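Side-chain contacts in Phikz039 (Pseudomonas phage phikz, PDB 3ZBQ), which belongs to the phage tubulin-like family (PhuZ), has a tubulin/FtsZ-type fold and holds guanosine-5'-diphosphate in a pocket of this model: residues P161-Y166 / N207-H212; N187-L192 / V222-C227; D201-T206 / F211-D216. All coordinates share one frame; numbering follows the deposited sequence.

The three contacts cluster where the parallel, nucleotide-binding part of the sheet passes into the C-terminal part. Interactions 1 and 2 have centres about 11 Å apart and reach neighbouring strands of one mixed sheet, 163-168 and 222-227. Their segments alternate along the chain, which runs from strand 163-168 through helix 175-192 and helix 202-209 to strand 222-227. Interaction 3 joins helix 202-209 to the loop after it and shares Phe211 and His212 with interaction 1. Its centre lies about 9 Å from that of interaction 1 and about 16 Å from that of interaction 2. Interactions 1 and 2 pack the join between the two parts, while interaction 3 is a local surface contact beside it.

Interaction 1: residues P161-Y166 / N207-H212; sequences PMIINY and NWAHFH
Pro161 sits against two aromatic side chains, His212 and Phe211. Its CD lies over one face of the His212 imidazole, 3.6 Å from the ring centroid and 23° off the ring normal. This is a CH-pi contact. CD is displaced toward the rim and comes within 3.3 Å of His212 ND1. The chi1 of 66° places His212 CG between its own backbone N and carbonyl carbon, and the ring then lies across the proline. Pro161 CG also packs on Phe211 CZ at 3.8 Å, an oblique apolar contact. Where the strand begins, Ile163 CD1 touches Ala209 CB at 3.8 Å.

One water joins the two backbones. It donates to Pro161 O at 2.8 Å and to Ala209 O at 2.9 Å. The water also lies at the edge of the His210 ring, in its plane.

The next shell ties both sides to the sheet and its loops. Ile163 is bonded through its backbone to Ser129 of strand 127-133, and Met162 N to Ser155 OG. Trp208 NE1 bonds to Phe278 O in strand 275-281, while Ala209 also packs on Val126. The contact thus joins the loop entering strand 163-168 and its first residue to the last turn of helix 202-209 and the 3-10 segment after it.

Two carbonyl oxygens cannot bond each other. The water donates one O-H to each, so each acceptor gains a hydrogen bond within a mainly apolar contact.

Interaction 2: residues N187-L192 / V222-C227; sequences NALVIL and VQLHVC
Ala188 and Val226 mark the closest backbone approach, with their CA atoms 7.8 Å apart. Segment 187-192 is the last part of helix 175-192. Segment 222-227 is a complete strand of the mixed sheet. The helix-on-sheet packing belongs to a tubulin/FtsZ-type fold, in which a long central helix links the nucleotide-binding domain to the C-terminal domain. Helix 175-192 fits that role: the guanosine-5'-diphosphate pocket extends as far as residue 179, and the helix then runs on to this contact.

The helix is regular here. Leu192 N bonds to Ala188 O at 2.9 Å, and Ile191 N to Asn187 O at 3.2 Å. The strand has a parallel neighbour, 163-168, and an antiparallel one, 275-281. Backbone bonds tie Leu224 to Ile164 and His225 to Val279, and the side-chain amide of Asn165 adds a bond to Leu224 O.

Two apolar pairs carry the contact. Ala188 points its methyl at the strand, where CB meets Val226 CG1 at 3.9 Å. That branch of Val226 is anti to the backbone N (chi1 180°). Residues 224 and 226 lie on the same side of the strand, so Leu224 forms the second pair. Strand 275-281 widens the surface under the helix, with Met276 touching Ala188 and Phe278 touching both Leu189 and Leu192. Leu189 and Leu224 run past each other in opposite directions, and only one methyl of each makes the contact: Leu189 CD2 lies 4.1 Å from Leu224 CD2.

Interaction 3: residues D201-T206 / F211-D216; sequences DLMDIT and FHKHHD
Thr206, which touches Lys213 across this contact, puts two donors on one carbonyl oxygen of its own helix. Leu202 O accepts the helical bond from Thr206 N at 2.9 Å and a second bond from Thr206 OG1 at 3.0 Å. The hydroxyl lies well above the carbonyl plane, 42° out of it. It therefore does not follow a lone pair. With chi1 at -63°, OG1 lies beside the backbone N and the methyl CG2 is anti to it. The hydroxyl hydrogen is thus spent within the helix, and the methyl is the part of Thr206 that meets the other segment.

Lys213 comes from the short 3-10 segment 211-213 and reaches back along the surface to the helix. Its chain is mostly extended but bends near its end. Lys213 NZ ends 4.3 Å from Thr206 CG2 and 4.4 Å from Met203 SD. Both are loose van der Waals approaches. The strongest polar partner of the ammonium group is Asn207 OD1, one residue beyond the first segment. Near its root, Lys213 CB lies 3.7 Å above the centre of the His214 ring.

The start of the helix is tied separately. Asp201 N bonds to Asp204 OD2 at 2.8 Å, with an N-H...O angle of 163°. Asp201 holds the N-cap position, yet its side chain makes no capping bond.

The contact is a light surface touch between helix 202-209 and the 3-10 segment that follows it. Since the ammonium group meets only a methyl and a sulfur within these segments, its bond to Asn207 probably does more to place the lysine than the touching surfaces do, though lattice contacts may contribute.

Interaction 1: residues P161-Y166 / N207-H212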
# COMPACT_ATOMS: atom_id res chain seq x y z
N PRO A 161 -6.86 10.31 -7.68
CA PRO A 161 -6.26 10.29 -6.34
C PRO A 161 -5.89 8.87 -5.92
O PRO A 161 -6.69 7.94 -6.05
CB PRO A 161 -7.40 10.82 -5.45
CG PRO A 161 -8.25 11.64 -6.38
CD PRO A 161 -8.21 10.88 -7.68
N MET A 162 -4.66 8.70 -5.46
CA MET A 162 -4.24 7.39 -5.01
C MET A 162 -4.68 7.20 -3.56
O MET A 162 -4.33 8.00 -2.69
CB MET A 162 -2.72 7.25 -5.12
CG MET A 162 -2.26 5.89 -4.76
SD MET A 162 -0.55 5.61 -5.22
CE MET A 162 -0.40 3.97 -4.52
N ILE A 163 -5.47 6.16 -3.32
CA ILE A 163 -6.04 5.91 -2.01
C ILE A 163 -5.14 4.95 -1.25
O ILE A 163 -4.90 3.83 -1.70
CB ILE A 163 -7.45 5.27 -2.12
CG1 ILE A 163 -8.40 6.19 -2.89
CG2 ILE A 163 -8.00 4.91 -0.74
CD1 ILE A 163 -9.65 5.48 -3.37
N ILE A 164 -4.65 5.39 -0.09
CA ILE A 164 -3.81 4.52 0.73
C ILE A 164 -4.43 4.29 2.11
O ILE A 164 -4.92 5.22 2.77
CB ILE A 164 -2.36 5.06 0.85
CG1 ILE A 164 -2.32 6.33 1.69
CG2 ILE A 164 -1.77 5.32 -0.53
CD1 ILE A 164 -0.89 6.74 2.11
N ASN A 165 -4.44 3.02 2.50
CA ASN A 165 -4.79 2.62 3.86
C ASN A 165 -3.47 2.37 4.57
O ASN A 165 -2.75 1.41 4.25
CB ASN A 165 -5.68 1.38 3.82
CG ASN A 165 -5.98 0.83 5.19
OD1 ASN A 165 -5.43 -0.20 5.58
ND2 ASN A 165 -6.87 1.49 5.92
N TYR A 166 -3.13 3.24 5.52
CA TYR A 166 -1.76 3.31 6.05
C TYR A 166 -1.56 2.64 7.41
O TYR A 166 -2.35 2.84 8.34
CB TYR A 166 -1.31 4.78 6.13
CG TYR A 166 0.08 4.93 6.73
CD1 TYR A 166 1.21 4.64 5.98
CD2 TYR A 166 0.25 5.34 8.05
CE1 TYR A 166 2.48 4.77 6.52
CE2 TYR A 166 1.52 5.47 8.60
CZ TYR A 166 2.63 5.19 7.83
OH TYR A 166 3.90 5.31 8.37
N ASN A 207 -17.63 5.72 -7.78
CA ASN A 207 -17.63 7.16 -7.53
C ASN A 207 -17.31 7.54 -6.09
O ASN A 207 -17.03 8.70 -5.81
CB ASN A 207 -18.96 7.78 -8.02
CG ASN A 207 -19.07 7.72 -9.52
OD1 ASN A 207 -18.08 7.50 -10.22
ND2 ASN A 207 -20.29 7.92 -10.05
N TRP A 208 -17.34 6.56 -5.19
CA TRP A 208 -16.83 6.74 -3.84
C TRP A 208 -15.31 6.87 -3.93
O TRP A 208 -14.70 7.79 -3.36
CB TRP A 208 -17.26 5.55 -2.95
CG TRP A 208 -16.39 5.37 -1.71
CD1 TRP A 208 -16.41 6.12 -0.57
CD2 TRP A 208 -15.37 4.38 -1.52
NE1 TRP A 208 -15.46 5.65 0.32
CE2 TRP A 208 -14.82 4.58 -0.24
CE3 TRP A 208 -14.87 3.33 -2.31
CZ2 TRP A 208 -13.78 3.78 0.27
CZ3 TRP A 208 -13.84 2.53 -1.80
CH2 TRP A 208 -13.31 2.76 -0.53
N ALA A 209 -14.69 5.99 -4.71
CA ALA A 209 -13.24 5.99 -4.86
C ALA A 209 -12.78 7.12 -5.79
O ALA A 209 -11.74 7.74 -5.56
CB ALA A 209 -12.79 4.64 -5.40
N HIS A 210 -13.56 7.38 -6.84
CA HIS A 210 -13.21 8.41 -7.82
C HIS A 210 -14.01 9.70 -7.59
O HIS A 210 -14.63 10.24 -8.50
CB HIS A 210 -13.46 7.89 -9.25
CG HIS A 210 -12.56 6.75 -9.62
ND1 HIS A 210 -12.79 5.95 -10.73
CD2 HIS A 210 -11.44 6.26 -9.04
CE1 HIS A 210 -11.84 5.04 -10.81
NE2 HIS A 210 -11.01 5.20 -9.79
N PHE A 211 -13.99 10.17 -6.35
CA PHE A 211 -14.76 11.34 -5.92
C PHE A 211 -14.31 12.62 -6.63
O PHE A 211 -15.02 13.63 -6.63
CB PHE A 211 -14.58 11.52 -4.42
CG PHE A 211 -13.14 11.53 -4.00
CD1 PHE A 211 -12.40 12.71 -4.05
CD2 PHE A 211 -12.50 10.36 -3.63
CE1 PHE A 211 -11.04 12.72 -3.70
CE2 PHE A 211 -11.16 10.36 -3.29
CZ PHE A 211 -10.44 11.55 -3.32
N HIS A 212 -13.12 12.59 -7.23
CA HIS A 212 -12.57 13.77 -7.89
C HIS A 212 -13.37 14.11 -9.15
O HIS A 212 -13.27 15.22 -9.68
CB HIS A 212 -11.10 13.52 -8.26
CG HIS A 212 -10.91 12.46 -9.29
ND1 HIS A 212 -11.21 11.13 -9.05
CD2 HIS A 212 -10.48 12.53 -10.57
CE1 HIS A 212 -10.95 10.43 -10.14
NE2 HIS A 212 -10.51 11.25 -11.07
O HOH W 1 -9.21 6.74 -6.42

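Interaction 2: residues N187-L192 / V222-C227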
# COMPACT_ATOMS: atom_id res chain seq x y z
N ASN A 187 -10.19 -8.04 5.04
CA ASN A 187 -11.48 -8.68 5.21
C ASN A 187 -12.63 -7.70 5.03
O ASN A 187 -13.63 -8.01 4.37
CB ASN A 187 -11.59 -9.35 6.58
CG ASN A 187 -12.90 -10.07 6.75
OD1 ASN A 187 -13.67 -9.79 7.68
ND2 ASN A 187 -13.18 -11.01 5.85
N ALA A 188 -12.51 -6.52 5.63
CA ALA A 188 -13.59 -5.54 5.55
C ALA A 188 -13.77 -5.08 4.11
O ALA A 188 -14.89 -4.95 3.62
CB ALA A 188 -13.31 -4.36 6.46
N LEU A 189 -12.65 -4.82 3.44
CA LEU A 189 -12.68 -4.35 2.06
C LEU A 189 -13.31 -5.38 1.12
O LEU A 189 -14.15 -5.03 0.28
CB LEU A 189 -11.26 -3.99 1.60
CG LEU A 189 -10.71 -2.66 2.15
CD1 LEU A 189 -9.27 -2.45 1.68
CD2 LEU A 189 -11.60 -1.48 1.74
N VAL A 190 -12.92 -6.65 1.27
CA VAL A 190 -13.51 -7.71 0.46
C VAL A 190 -15.04 -7.75 0.62
O VAL A 190 -15.77 -7.88 -0.37
CB VAL A 190 -12.88 -9.08 0.80
CG1 VAL A 190 -13.70 -10.20 0.19
CG2 VAL A 190 -11.44 -9.13 0.29
N ILE A 191 -15.52 -7.63 1.86
CA ILE A 191 -16.97 -7.53 2.10
C ILE A 191 -17.58 -6.30 1.41
O ILE A 191 -18.62 -6.41 0.72
CB ILE A 191 -17.29 -7.48 3.63
CG1 ILE A 191 -16.92 -8.80 4.31
CG2 ILE A 191 -18.77 -7.15 3.88
CD1 ILE A 191 -16.99 -8.75 5.83
N LEU A 192 -16.96 -5.14 1.60
CA LEU A 192 -17.47 -3.91 0.98
C LEU A 192 -17.65 -4.06 -0.52
O LEU A 192 -18.65 -3.61 -1.08
CB LEU A 192 -16.53 -2.72 1.25
CG LEU A 192 -16.97 -1.39 0.61
CD1 LEU A 192 -18.33 -0.95 1.16
CD2 LEU A 192 -15.91 -0.29 0.80
N VAL A 222 -4.83 10.42 -1.00
CA VAL A 222 -5.80 10.50 0.06
C VAL A 222 -5.70 9.27 0.94
O VAL A 222 -5.14 8.24 0.54
CB VAL A 222 -7.22 10.66 -0.51
CG1 VAL A 222 -7.35 12.03 -1.16
CG2 VAL A 222 -7.52 9.55 -1.51
N GLN A 223 -6.20 9.38 2.16
CA GLN A 223 -6.07 8.28 3.11
C GLN A 223 -7.41 7.59 3.40
O GLN A 223 -8.43 8.26 3.61
CB GLN A 223 -5.41 8.77 4.40
CG GLN A 223 -5.10 7.67 5.39
CD GLN A 223 -4.06 8.10 6.40
OE1 GLN A 223 -3.43 9.15 6.25
NE2 GLN A 223 -3.89 7.31 7.45
N LEU A 224 -7.39 6.26 3.40
CA LEU A 224 -8.59 5.47 3.68
C LEU A 224 -8.56 4.96 5.11
O LEU A 224 -7.60 4.29 5.52
CB LEU A 224 -8.70 4.28 2.73
CG LEU A 224 -9.73 3.24 3.13
CD1 LEU A 224 -11.15 3.83 2.99
CD2 LEU A 224 -9.58 2.01 2.26
N HIS A 225 -9.61 5.28 5.85
CA HIS A 225 -9.75 4.83 7.22
C HIS A 225 -10.90 3.83 7.32
O HIS A 225 -12.06 4.17 7.05
CB HIS A 225 -10.03 6.01 8.15
CG HIS A 225 -9.05 7.14 8.01
ND1 HIS A 225 -7.94 7.27 8.82
CD2 HIS A 225 -9.01 8.19 7.15
CE1 HIS A 225 -7.26 8.35 8.47
NE2 HIS A 225 -7.90 8.93 7.46
N VAL A 226 -10.59 2.59 7.71
CA VAL A 226 -11.62 1.58 7.92
C VAL A 226 -12.08 1.64 9.37
O VAL A 226 -11.30 1.39 10.29
CB VAL A 226 -11.12 0.17 7.57
CG1 VAL A 226 -12.23 -0.86 7.81
CG2 VAL A 226 -10.67 0.12 6.11
N CYS A 227 -13.35 2.01 9.56
CA CYS A 227 -13.88 2.26 10.90
C CYS A 227 -14.97 1.25 11.24
O CYS A 227 -15.85 1.00 10.42
CB CYS A 227 -14.47 3.68 10.98
SG CYS A 227 -13.33 4.99 10.45

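Interaction 3: residues D201-T206 / F211-D216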
# COMPACT_ATOMS: atom_id res chain seq x y z
N ASP A 201 -24.24 -0.32 -5.54
CA ASP A 201 -23.94 -0.79 -6.89
C ASP A 201 -22.47 -0.63 -7.21
O ASP A 201 -21.74 0.00 -6.44
CB ASP A 201 -24.76 0.00 -7.90
CG ASP A 201 -25.18 -0.82 -9.08
OD1 ASP A 201 -24.51 -1.84 -9.37
OD2 ASP A 201 -26.18 -0.44 -9.73
N LEU A 202 -22.03 -1.15 -8.34
CA LEU A 202 -20.62 -0.98 -8.71
C LEU A 202 -20.25 0.49 -8.98
O LEU A 202 -19.18 0.93 -8.60
CB LEU A 202 -20.21 -1.90 -9.87
CG LEU A 202 -18.72 -1.86 -10.24
CD1 LEU A 202 -17.81 -2.16 -9.04
CD2 LEU A 202 -18.42 -2.81 -11.39
N MET A 203 -21.12 1.26 -9.63
CA MET A 203 -20.78 2.65 -9.87
C MET A 203 -20.82 3.45 -8.56
O MET A 203 -20.18 4.49 -8.46
CB MET A 203 -21.70 3.31 -10.93
CG MET A 203 -21.14 4.61 -11.51
SD MET A 203 -19.53 4.40 -12.36
CE MET A 203 -20.09 3.62 -13.87
N ASP A 204 -21.59 2.99 -7.57
CA ASP A 204 -21.58 3.66 -6.27
C ASP A 204 -20.19 3.56 -5.65
O ASP A 204 -19.66 4.55 -5.13
CB ASP A 204 -22.62 3.05 -5.32
CG ASP A 204 -24.05 3.31 -5.78
OD1 ASP A 204 -24.32 4.44 -6.24
OD2 ASP A 204 -24.89 2.39 -5.68
N ILE A 205 -19.62 2.36 -5.68
CA ILE A 205 -18.25 2.14 -5.19
C ILE A 205 -17.26 2.91 -6.07
O ILE A 205 -16.35 3.58 -5.57
CB ILE A 205 -17.91 0.64 -5.13
CG1 ILE A 205 -18.65 -0.04 -3.96
CG2 ILE A 205 -16.38 0.42 -4.95
CD1 ILE A 205 -18.23 0.46 -2.57
N THR A 206 -17.44 2.84 -7.39
CA THR A 206 -16.56 3.58 -8.30
C THR A 206 -16.49 5.07 -7.98
O THR A 206 -15.40 5.64 -7.87
CB THR A 206 -16.97 3.36 -9.77
OG1 THR A 206 -16.82 1.97 -10.10
CG2 THR A 206 -16.10 4.21 -10.69
N PHE A 211 -13.99 10.17 -6.35
CA PHE A 211 -14.76 11.34 -5.92
C PHE A 211 -14.31 12.62 -6.63
O PHE A 211 -15.02 13.63 -6.63
CB PHE A 211 -14.58 11.52 -4.42
CG PHE A 211 -13.14 11.53 -4.00
CD1 PHE A 211 -12.40 12.71 -4.05
CD2 PHE A 211 -12.50 10.36 -3.63
CE1 PHE A 211 -11.04 12.72 -3.70
CE2 PHE A 211 -11.16 10.36 -3.29
CZ PHE A 211 -10.44 11.55 -3.32
N HIS A 212 -13.12 12.59 -7.23
CA HIS A 212 -12.57 13.77 -7.89
C HIS A 212 -13.37 14.11 -9.15
O HIS A 212 -13.27 15.22 -9.68
CB HIS A 212 -11.10 13.52 -8.26
CG HIS A 212 -10.91 12.46 -9.29
ND1 HIS A 212 -11.21 11.13 -9.05
CD2 HIS A 212 -10.48 12.53 -10.57
CE1 HIS A 212 -10.95 10.43 -10.14
NE2 HIS A 212 -10.51 11.25 -11.07
N LYS A 213 -14.19 13.16 -9.61
CA LYS A 213 -15.01 13.36 -10.80
C LYS A 213 -16.11 14.39 -10.54
O LYS A 213 -16.66 14.96 -11.48
CB LYS A 213 -15.67 12.04 -11.23
CG LYS A 213 -14.73 11.01 -11.89
CD LYS A 213 -15.31 9.59 -11.77
CE LYS A 213 -16.53 9.38 -12.66
NZ LYS A 213 -16.98 7.95 -12.62
N HIS A 214 -16.42 14.62 -9.27
CA HIS A 214 -17.61 15.38 -8.91
C HIS A 214 -17.34 16.53 -7.95
O HIS A 214 -18.25 17.27 -7.59
CB HIS A 214 -18.66 14.43 -8.32
CG HIS A 214 -18.93 13.26 -9.21
ND1 HIS A 214 -18.77 11.95 -8.79
CD2 HIS A 214 -19.31 13.20 -10.50
CE1 HIS A 214 -19.05 11.14 -9.79
NE2 HIS A 214 -19.39 11.87 -10.84
N HIS A 215 -16.09 16.67 -7.52
CA HIS A 215 -15.76 17.69 -6.54
C HIS A 215 -14.47 18.41 -6.88
O HIS A 215 -13.54 17.82 -7.42
CB HIS A 215 -15.65 17.08 -5.13
CG HIS A 215 -16.88 16.34 -4.71
ND1 HIS A 215 -18.04 16.99 -4.32
CD2 HIS A 215 -17.15 15.02 -4.64
CE1 HIS A 215 -18.96 16.09 -4.03
NE2 HIS A 215 -18.45 14.88 -4.21
N ASP A 216 -14.44 19.70 -6.56
CA ASP A 216 -13.27 20.52 -6.79
C ASP A 216 -12.26 20.26 -5.68
O ASP A 216 -12.11 21.07 -4.76
CB ASP A 216 -13.66 21.99 -6.82
CG ASP A 216 -12.50 22.90 -7.19
OD1 ASP A 216 -11.48 22.39 -7.71
OD2 ASP A 216 -12.62 24.13 -6.98